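Local coordinates for protein ACDH-11, isoform b (Caenorhabditis elegans, PDB 4Y9J) that belongs to the acyl-CoA dehydrogenase family of flavoproteins and binds flavin-adenine dinucleotide, carrying an additional C-terminal helical domain, at residues G109-G114 / A147-A152; G325-I330 / G407-P412; L468-R473 / R533-A538. One frame throughout, in Å; residues are numbered along the deposited sequence.

Along the chain the three contacts come in series, each closing before the next opens. Contact 1 lies in the N-terminal domain, where a loop after helix 96-107 meets helix 143-158. Contact 2 pairs helices 304-338 and 389-419 of the acyl-CoA dehydrogenase C-terminal domain, and contact 3 joins helices 466-478 and 524-545 of the additional C-terminal helical domain. The centres of contact 1 and contact 2 are about 22 Å apart. Those of contact 2 and contact 3 are about 23 Å apart, and those of contact 1 and contact 3 about 28 Å. None touch directly, but helix 304-338 also packs on contact 1, and helices 352-383 and 389-419 also border contact 3, so the central bundle links all three helical regions.

Contact 1: residues G109-G114 / A147-A152; sequences GVISIG and AMTDGA
Ile111 reaches from the loop onto helix 143-158 and carries the whole contact: its CG1 and CD1 rest on the Thr149 methyl, and CD1 also reaches Asp150. The tight part is at Thr149: CG1 of Ile111 comes to 3.7 Å from Thr149 CG2, and CD1 of Ile111 stands 4.0 Å from the same methyl. The two side chains cross at about a right angle. A methyl, and not the hydroxyl, faces the isoleucine because OG1 of Thr149 lies beside the backbone N (chi1 -63°), which puts CG2 anti to that N and toward Ile111. OG1 donates to the carbonyl of Pro145 and accepts from the N-H of Ser186. Toward Asp150 the packing is looser. Ile111 CD1 lies 4.1 Å from Asp150 N and 4.2 Å from Asp150 CB, meeting the root of that side chain while the carboxylate turns elsewhere. OD1 of Asp150 pairs with Arg125 and Tyr115, and OD2 with Gln128, a cluster that would probably stabilise its negative charge. Gln128 NE2 also bonds to Val110 O, so a single amide connects polar groups of both segments beside the apolar touch. There is no solvent side: all three touching residues are buried, and helix 304-338 packs on Asp150 through Ile314 and His318. Only 145 Å² is buried between the segments, in keeping with one residue doing the reaching. Gly109, with positive phi, ends helix 96-107 in a Schellman motif, and Ile113 N bonds back to Gly109 O at 2.9 Å, winding the loop into a helix-like turn that presents Ile111. Both segments belong to the largely helical N-terminal domain of the acyl-CoA dehydrogenase fold, and Ala147 on the same helix touches the bound UCC, which places the contact just behind that pocket.

Contact 2: residues G325-I330 / G407-P412; sequences GYMRRI and GKQAVP
Met327 lies against the backbone of helix 389-419 at Gln409 and Ala410. Its sulfur sits 3.9 Å from Ala410 CA and 4.1 Å from Gln409 CB, and CG is 4.0 Å from Ala410 CA, so the thioether rests on main-chain carbon as much as on side chains. The methyl of Ala410 is farther, with CB 4.3 Å from Met327 SD. A bend at the last torsion (chi3 59°) turns CE toward Gln409, where it touches CB at 3.9 Å and stands 3.8 Å from OE1. The methionine and glutamine chains meet at about a right angle, the terminal methyl touching both the CB and the amide end of the glutamine. Met327 and Ala410 are also the nearest backbone positions, their CA atoms 6.1 Å apart, a close approach consistent with the small alanine side chain. The pairing belongs to the helical bundle that forms the C-terminal domain of acyl-CoA dehydrogenases, in which helices 304-338, 352-383 and 389-419 pack together. Helix 352-383 positions the glutamine: OE1 bonds to Ser368 OG and NE2 to Asp364 O, which fixes the amide rotation and satisfies both polar atoms while CE leans on it. Thr365 of that helix and Met413, one turn on from Gln409, also touch Met327. Pro412 lacks an N-H, and the helix kinks there. Beyond it lies the second subunit: Pro412 packs on Pro412 of that subunit, and Lys408 pairs with its Glu416 and Glu419.

Contact 3: residues L468-R473 / R533-A538; sequences LAFGKR and RIYSGA
Aromatic contact dominates: the edge of the Phe470 ring points at the face of Tyr535 in an offset edge-to-face pair, with centroids 5.7 Å apart and planes at 60°. The closest atoms are Phe470 CE1 and Tyr535 CD2, 3.7 Å apart. Phe470 can extend this far because its ring stands anti to the backbone N (chi1 179°), leading toward the opposing helix. Purely apolar packing adds Ile534, whose CG2 lies 3.6 Å from Phe470 CZ, so adjacent atoms of the phenyl rim meet Ile534 and Tyr535. The aliphatic part of Arg473 packs on the hydroxyl end of the phenol, its CG 3.6 Å from Tyr535 OH. The guanidinium stands almost perpendicular to the phenol ring and has the hydroxyl at its edge, but NE remains 4.0 Å from Tyr535 OH, too far for a bond. The polar link is Glu374: its OE2 accepts from Tyr535 OH and forms a salt bridge with Arg473 NE, which probably steadies both polar ends. The short helical segments run nearly parallel, at 21° and 11.1 Å between axes, a spacing bridged largely by the two rings. Around them, helix 486-512 supplies Leu499 against Phe470 and Val495 and Ala498 against Ile534, while Leu371 and Leu378 of helix 352-383 and Met394 of helix 389-419 pack on Tyr535.

Contact 1: residues G109-G114 / A147-A152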
# COMPACT_ATOMS: atom_id res chain seq x y z
N GLY B 109 31.80 12.32 -11.79
CA GLY B 109 33.07 11.73 -11.35
C GLY B 109 33.17 11.58 -9.87
O GLY B 109 34.23 11.63 -9.33
N VAL B 110 32.04 11.31 -9.19
CA VAL B 110 32.10 11.10 -7.79
C VAL B 110 33.08 9.98 -7.38
O VAL B 110 33.66 10.05 -6.30
CB VAL B 110 30.67 10.81 -7.27
CG1 VAL B 110 30.72 10.16 -5.96
CG2 VAL B 110 29.88 12.09 -7.32
N ILE B 111 33.24 8.97 -8.23
CA ILE B 111 34.30 7.95 -8.11
C ILE B 111 35.54 8.40 -8.89
O ILE B 111 36.65 8.36 -8.35
CB ILE B 111 33.87 6.58 -8.70
CG1 ILE B 111 32.56 6.11 -8.05
CG2 ILE B 111 34.96 5.51 -8.46
CD1 ILE B 111 32.58 6.15 -6.56
N SER B 112 35.38 8.81 -10.15
CA SER B 112 36.52 9.08 -11.02
C SER B 112 37.50 10.06 -10.47
O SER B 112 38.70 9.95 -10.70
CB SER B 112 36.08 9.63 -12.42
OG SER B 112 34.91 8.95 -12.77
N ILE B 113 36.98 11.13 -9.90
CA ILE B 113 37.84 12.19 -9.37
C ILE B 113 38.88 11.57 -8.41
O ILE B 113 40.05 11.97 -8.45
CB ILE B 113 36.99 13.34 -8.75
CG1 ILE B 113 36.33 14.18 -9.86
CG2 ILE B 113 37.82 14.27 -7.85
CD1 ILE B 113 35.11 14.96 -9.38
N GLY B 114 38.49 10.62 -7.57
CA GLY B 114 39.41 10.01 -6.62
C GLY B 114 40.60 9.29 -7.19
O GLY B 114 41.58 9.08 -6.48
N ALA B 147 30.16 4.50 -1.99
CA ALA B 147 31.18 4.08 -1.01
C ALA B 147 31.81 2.75 -1.38
O ALA B 147 33.02 2.60 -1.37
CB ALA B 147 30.64 4.02 0.38
N MET B 148 30.94 1.78 -1.64
CA MET B 148 31.34 0.45 -1.94
C MET B 148 32.07 0.37 -3.28
O MET B 148 32.95 -0.47 -3.41
CB MET B 148 30.18 -0.49 -1.92
CG MET B 148 29.63 -0.69 -0.55
SD MET B 148 28.31 -1.92 -0.42
CE MET B 148 27.10 -1.27 -1.49
N THR B 149 31.70 1.25 -4.22
CA THR B 149 32.32 1.29 -5.53
C THR B 149 33.77 1.79 -5.37
O THR B 149 34.70 1.20 -5.93
CB THR B 149 31.48 2.15 -6.49
OG1 THR B 149 30.16 1.52 -6.65
CG2 THR B 149 32.17 2.41 -7.79
N ASP B 150 33.95 2.84 -4.59
CA ASP B 150 35.29 3.42 -4.32
C ASP B 150 36.15 2.40 -3.61
O ASP B 150 37.27 2.14 -3.97
CB ASP B 150 35.07 4.70 -3.51
CG ASP B 150 36.31 5.59 -3.36
OD1 ASP B 150 37.40 5.17 -3.78
OD2 ASP B 150 36.19 6.73 -2.76
N GLY B 151 35.56 1.72 -2.64
CA GLY B 151 36.25 0.70 -1.88
C GLY B 151 36.66 -0.49 -2.73
O GLY B 151 37.76 -1.01 -2.54
N ALA B 152 35.81 -0.87 -3.68
CA ALA B 152 36.13 -1.91 -4.62
C ALA B 152 37.31 -1.55 -5.51
O ALA B 152 38.19 -2.39 -5.74
CB ALA B 152 34.91 -2.23 -5.52

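Contact 2: residues G325-I330 / G407-P412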
# COMPACT_ATOMS: atom_id res chain seq x y z
N GLY B 325 27.48 15.01 6.59
CA GLY B 325 26.50 15.53 5.64
C GLY B 325 25.10 15.76 6.28
O GLY B 325 24.51 16.86 6.11
N TYR B 326 24.67 14.81 7.09
CA TYR B 326 23.38 14.93 7.81
C TYR B 326 23.42 16.02 8.89
O TYR B 326 22.45 16.78 9.04
CB TYR B 326 22.97 13.60 8.41
CG TYR B 326 22.66 12.55 7.36
CD1 TYR B 326 21.76 12.79 6.37
CD2 TYR B 326 23.29 11.30 7.37
CE1 TYR B 326 21.48 11.84 5.40
CE2 TYR B 326 22.99 10.34 6.42
CZ TYR B 326 22.09 10.63 5.43
OH TYR B 326 21.80 9.77 4.39
N MET B 327 24.54 16.08 9.60
CA MET B 327 24.75 17.11 10.62
C MET B 327 24.72 18.51 10.00
O MET B 327 23.97 19.40 10.41
CB MET B 327 26.03 16.85 11.37
CG MET B 327 26.02 15.56 12.17
SD MET B 327 27.64 14.83 12.64
CE MET B 327 28.25 16.16 13.54
N ARG B 328 25.50 18.71 8.95
CA ARG B 328 25.51 20.00 8.26
C ARG B 328 24.15 20.30 7.64
O ARG B 328 23.69 21.46 7.69
CB ARG B 328 26.59 20.02 7.21
CG ARG B 328 26.55 21.22 6.21
CD ARG B 328 26.67 22.56 6.86
NE ARG B 328 27.92 22.65 7.63
CZ ARG B 328 28.09 23.23 8.80
NH1 ARG B 328 27.05 23.79 9.43
NH2 ARG B 328 29.31 23.25 9.37
N ARG B 329 23.52 19.31 7.02
CA ARG B 329 22.23 19.57 6.37
C ARG B 329 21.16 20.10 7.40
O ARG B 329 20.50 21.09 7.15
CB ARG B 329 21.74 18.33 5.59
CG ARG B 329 20.36 18.48 4.97
CD ARG B 329 20.34 19.63 3.97
NE ARG B 329 21.24 19.42 2.81
CZ ARG B 329 20.89 18.77 1.69
NH1 ARG B 329 19.71 18.16 1.59
NH2 ARG B 329 21.77 18.65 0.70
N ILE B 330 21.04 19.43 8.52
CA ILE B 330 20.06 19.83 9.50
C ILE B 330 20.36 21.19 10.04
O ILE B 330 19.46 21.97 10.21
CB ILE B 330 19.79 18.73 10.55
CG1 ILE B 330 18.43 18.98 11.25
CG2 ILE B 330 20.86 18.73 11.61
CD1 ILE B 330 17.25 18.88 10.31
N GLY B 407 30.03 9.24 13.66
CA GLY B 407 28.95 8.29 13.74
C GLY B 407 28.09 8.46 14.95
O GLY B 407 26.86 8.38 14.90
N LYS B 408 28.75 8.68 16.07
CA LYS B 408 28.09 8.75 17.33
C LYS B 408 27.60 10.18 17.59
O LYS B 408 26.64 10.37 18.31
CB LYS B 408 29.02 8.24 18.41
CG LYS B 408 28.47 8.17 19.81
CD LYS B 408 27.10 7.51 19.90
CE LYS B 408 27.12 6.07 19.39
NZ LYS B 408 25.85 5.39 19.40
N GLN B 409 28.24 11.18 17.01
CA GLN B 409 27.68 12.54 17.02
C GLN B 409 26.33 12.70 16.26
O GLN B 409 25.54 13.52 16.64
CB GLN B 409 28.64 13.53 16.40
CG GLN B 409 29.87 13.85 17.19
CD GLN B 409 30.72 14.81 16.41
OE1 GLN B 409 31.13 14.49 15.30
NE2 GLN B 409 30.97 15.97 16.97
N ALA B 410 26.11 11.91 15.23
CA ALA B 410 25.13 12.22 14.18
C ALA B 410 23.67 12.15 14.68
O ALA B 410 22.94 13.09 14.48
CB ALA B 410 25.29 11.30 12.98
N VAL B 411 23.27 11.07 15.35
CA VAL B 411 21.87 10.98 15.74
C VAL B 411 21.49 12.02 16.79
O VAL B 411 20.52 12.71 16.61
CB VAL B 411 21.44 9.57 16.15
CG1 VAL B 411 20.01 9.56 16.71
CG2 VAL B 411 21.51 8.61 14.93
N PRO B 412 22.27 12.18 17.87
CA PRO B 412 21.83 13.26 18.76
C PRO B 412 21.83 14.65 18.15
O PRO B 412 20.98 15.45 18.53
CB PRO B 412 22.84 13.22 19.90
CG PRO B 412 23.37 11.80 19.88
CD PRO B 412 23.38 11.39 18.43

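Contact 3: residues L468-R473 / R533-A538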
# COMPACT_ATOMS: atom_id res chain seq x y z
N LEU B 468 53.28 7.73 20.09
CA LEU B 468 54.33 8.72 19.81
C LEU B 468 54.03 9.56 18.55
O LEU B 468 54.12 10.82 18.53
CB LEU B 468 55.66 8.00 19.58
CG LEU B 468 56.78 8.96 19.20
CD1 LEU B 468 57.07 9.91 20.36
CD2 LEU B 468 58.08 8.23 18.78
N ALA B 469 53.69 8.82 17.49
CA ALA B 469 53.31 9.42 16.22
C ALA B 469 52.14 10.40 16.36
O ALA B 469 52.19 11.51 15.82
CB ALA B 469 52.93 8.33 15.24
N PHE B 470 51.11 9.98 17.10
CA PHE B 470 50.00 10.87 17.34
C PHE B 470 50.48 12.13 18.05
O PHE B 470 50.09 13.25 17.66
CB PHE B 470 48.96 10.12 18.18
CG PHE B 470 47.74 10.93 18.53
CD1 PHE B 470 47.01 11.56 17.55
CD2 PHE B 470 47.32 11.02 19.87
CE1 PHE B 470 45.86 12.27 17.89
CE2 PHE B 470 46.20 11.75 20.21
CZ PHE B 470 45.46 12.37 19.21
N GLY B 471 51.32 11.96 19.09
CA GLY B 471 51.88 13.10 19.83
C GLY B 471 52.65 14.07 18.89
O GLY B 471 52.55 15.34 18.97
N LYS B 472 53.43 13.48 17.98
CA LYS B 472 54.16 14.26 16.96
C LYS B 472 53.23 15.05 16.04
O LYS B 472 53.46 16.26 15.83
CB LYS B 472 55.02 13.36 16.09
CG LYS B 472 56.20 12.85 16.85
CD LYS B 472 57.07 11.97 16.00
CE LYS B 472 58.26 11.60 16.85
NZ LYS B 472 59.13 10.69 16.07
N ARG B 473 52.18 14.40 15.51
CA ARG B 473 51.18 15.10 14.69
C ARG B 473 50.51 16.27 15.47
O ARG B 473 50.44 17.42 14.99
CB ARG B 473 50.15 14.11 14.10
CG ARG B 473 49.09 14.71 13.17
CD ARG B 473 49.70 15.41 11.97
NE ARG B 473 48.73 16.10 11.12
CZ ARG B 473 48.92 17.32 10.60
NH1 ARG B 473 50.01 17.99 10.84
NH2 ARG B 473 48.01 17.86 9.82
N ARG B 533 38.84 13.91 19.92
CA ARG B 533 38.71 15.29 20.37
C ARG B 533 40.04 16.03 20.39
O ARG B 533 40.07 17.23 20.13
CB ARG B 533 38.08 15.32 21.75
CG ARG B 533 36.64 14.82 21.71
CD ARG B 533 35.92 14.78 23.04
NE ARG B 533 36.55 13.86 24.01
CZ ARG B 533 35.95 12.91 24.76
NH1 ARG B 533 34.60 12.70 24.68
NH2 ARG B 533 36.76 12.19 25.62
N ILE B 534 41.11 15.35 20.79
CA ILE B 534 42.45 15.93 20.78
C ILE B 534 42.82 16.32 19.35
O ILE B 534 43.32 17.43 19.09
CB ILE B 534 43.50 14.96 21.40
CG1 ILE B 534 43.27 14.90 22.92
CG2 ILE B 534 44.95 15.41 21.09
CD1 ILE B 534 44.08 13.85 23.65
N TYR B 535 42.63 15.37 18.45
CA TYR B 535 43.03 15.56 17.06
C TYR B 535 42.19 16.69 16.46
O TYR B 535 42.74 17.61 15.81
CB TYR B 535 42.84 14.24 16.30
CG TYR B 535 43.77 14.00 15.13
CD1 TYR B 535 44.31 15.05 14.40
CD2 TYR B 535 44.04 12.68 14.71
CE1 TYR B 535 45.19 14.80 13.30
CE2 TYR B 535 44.88 12.41 13.63
CZ TYR B 535 45.40 13.45 12.90
OH TYR B 535 46.18 13.14 11.83
N SER B 536 40.89 16.68 16.74
CA SER B 536 39.95 17.66 16.15
C SER B 536 40.27 19.06 16.71
O SER B 536 40.29 20.08 15.97
CB SER B 536 38.49 17.29 16.41
OG SER B 536 38.12 16.10 15.73
N GLY B 537 40.56 19.14 18.00
CA GLY B 537 40.88 20.41 18.60
C GLY B 537 42.11 21.06 18.00
O GLY B 537 42.18 22.29 17.76
N ALA B 538 43.15 20.24 17.88
CA ALA B 538 44.42 20.73 17.32
C ALA B 538 44.25 21.24 15.87
O ALA B 538 44.86 22.25 15.46
CB ALA B 538 45.42 19.60 17.32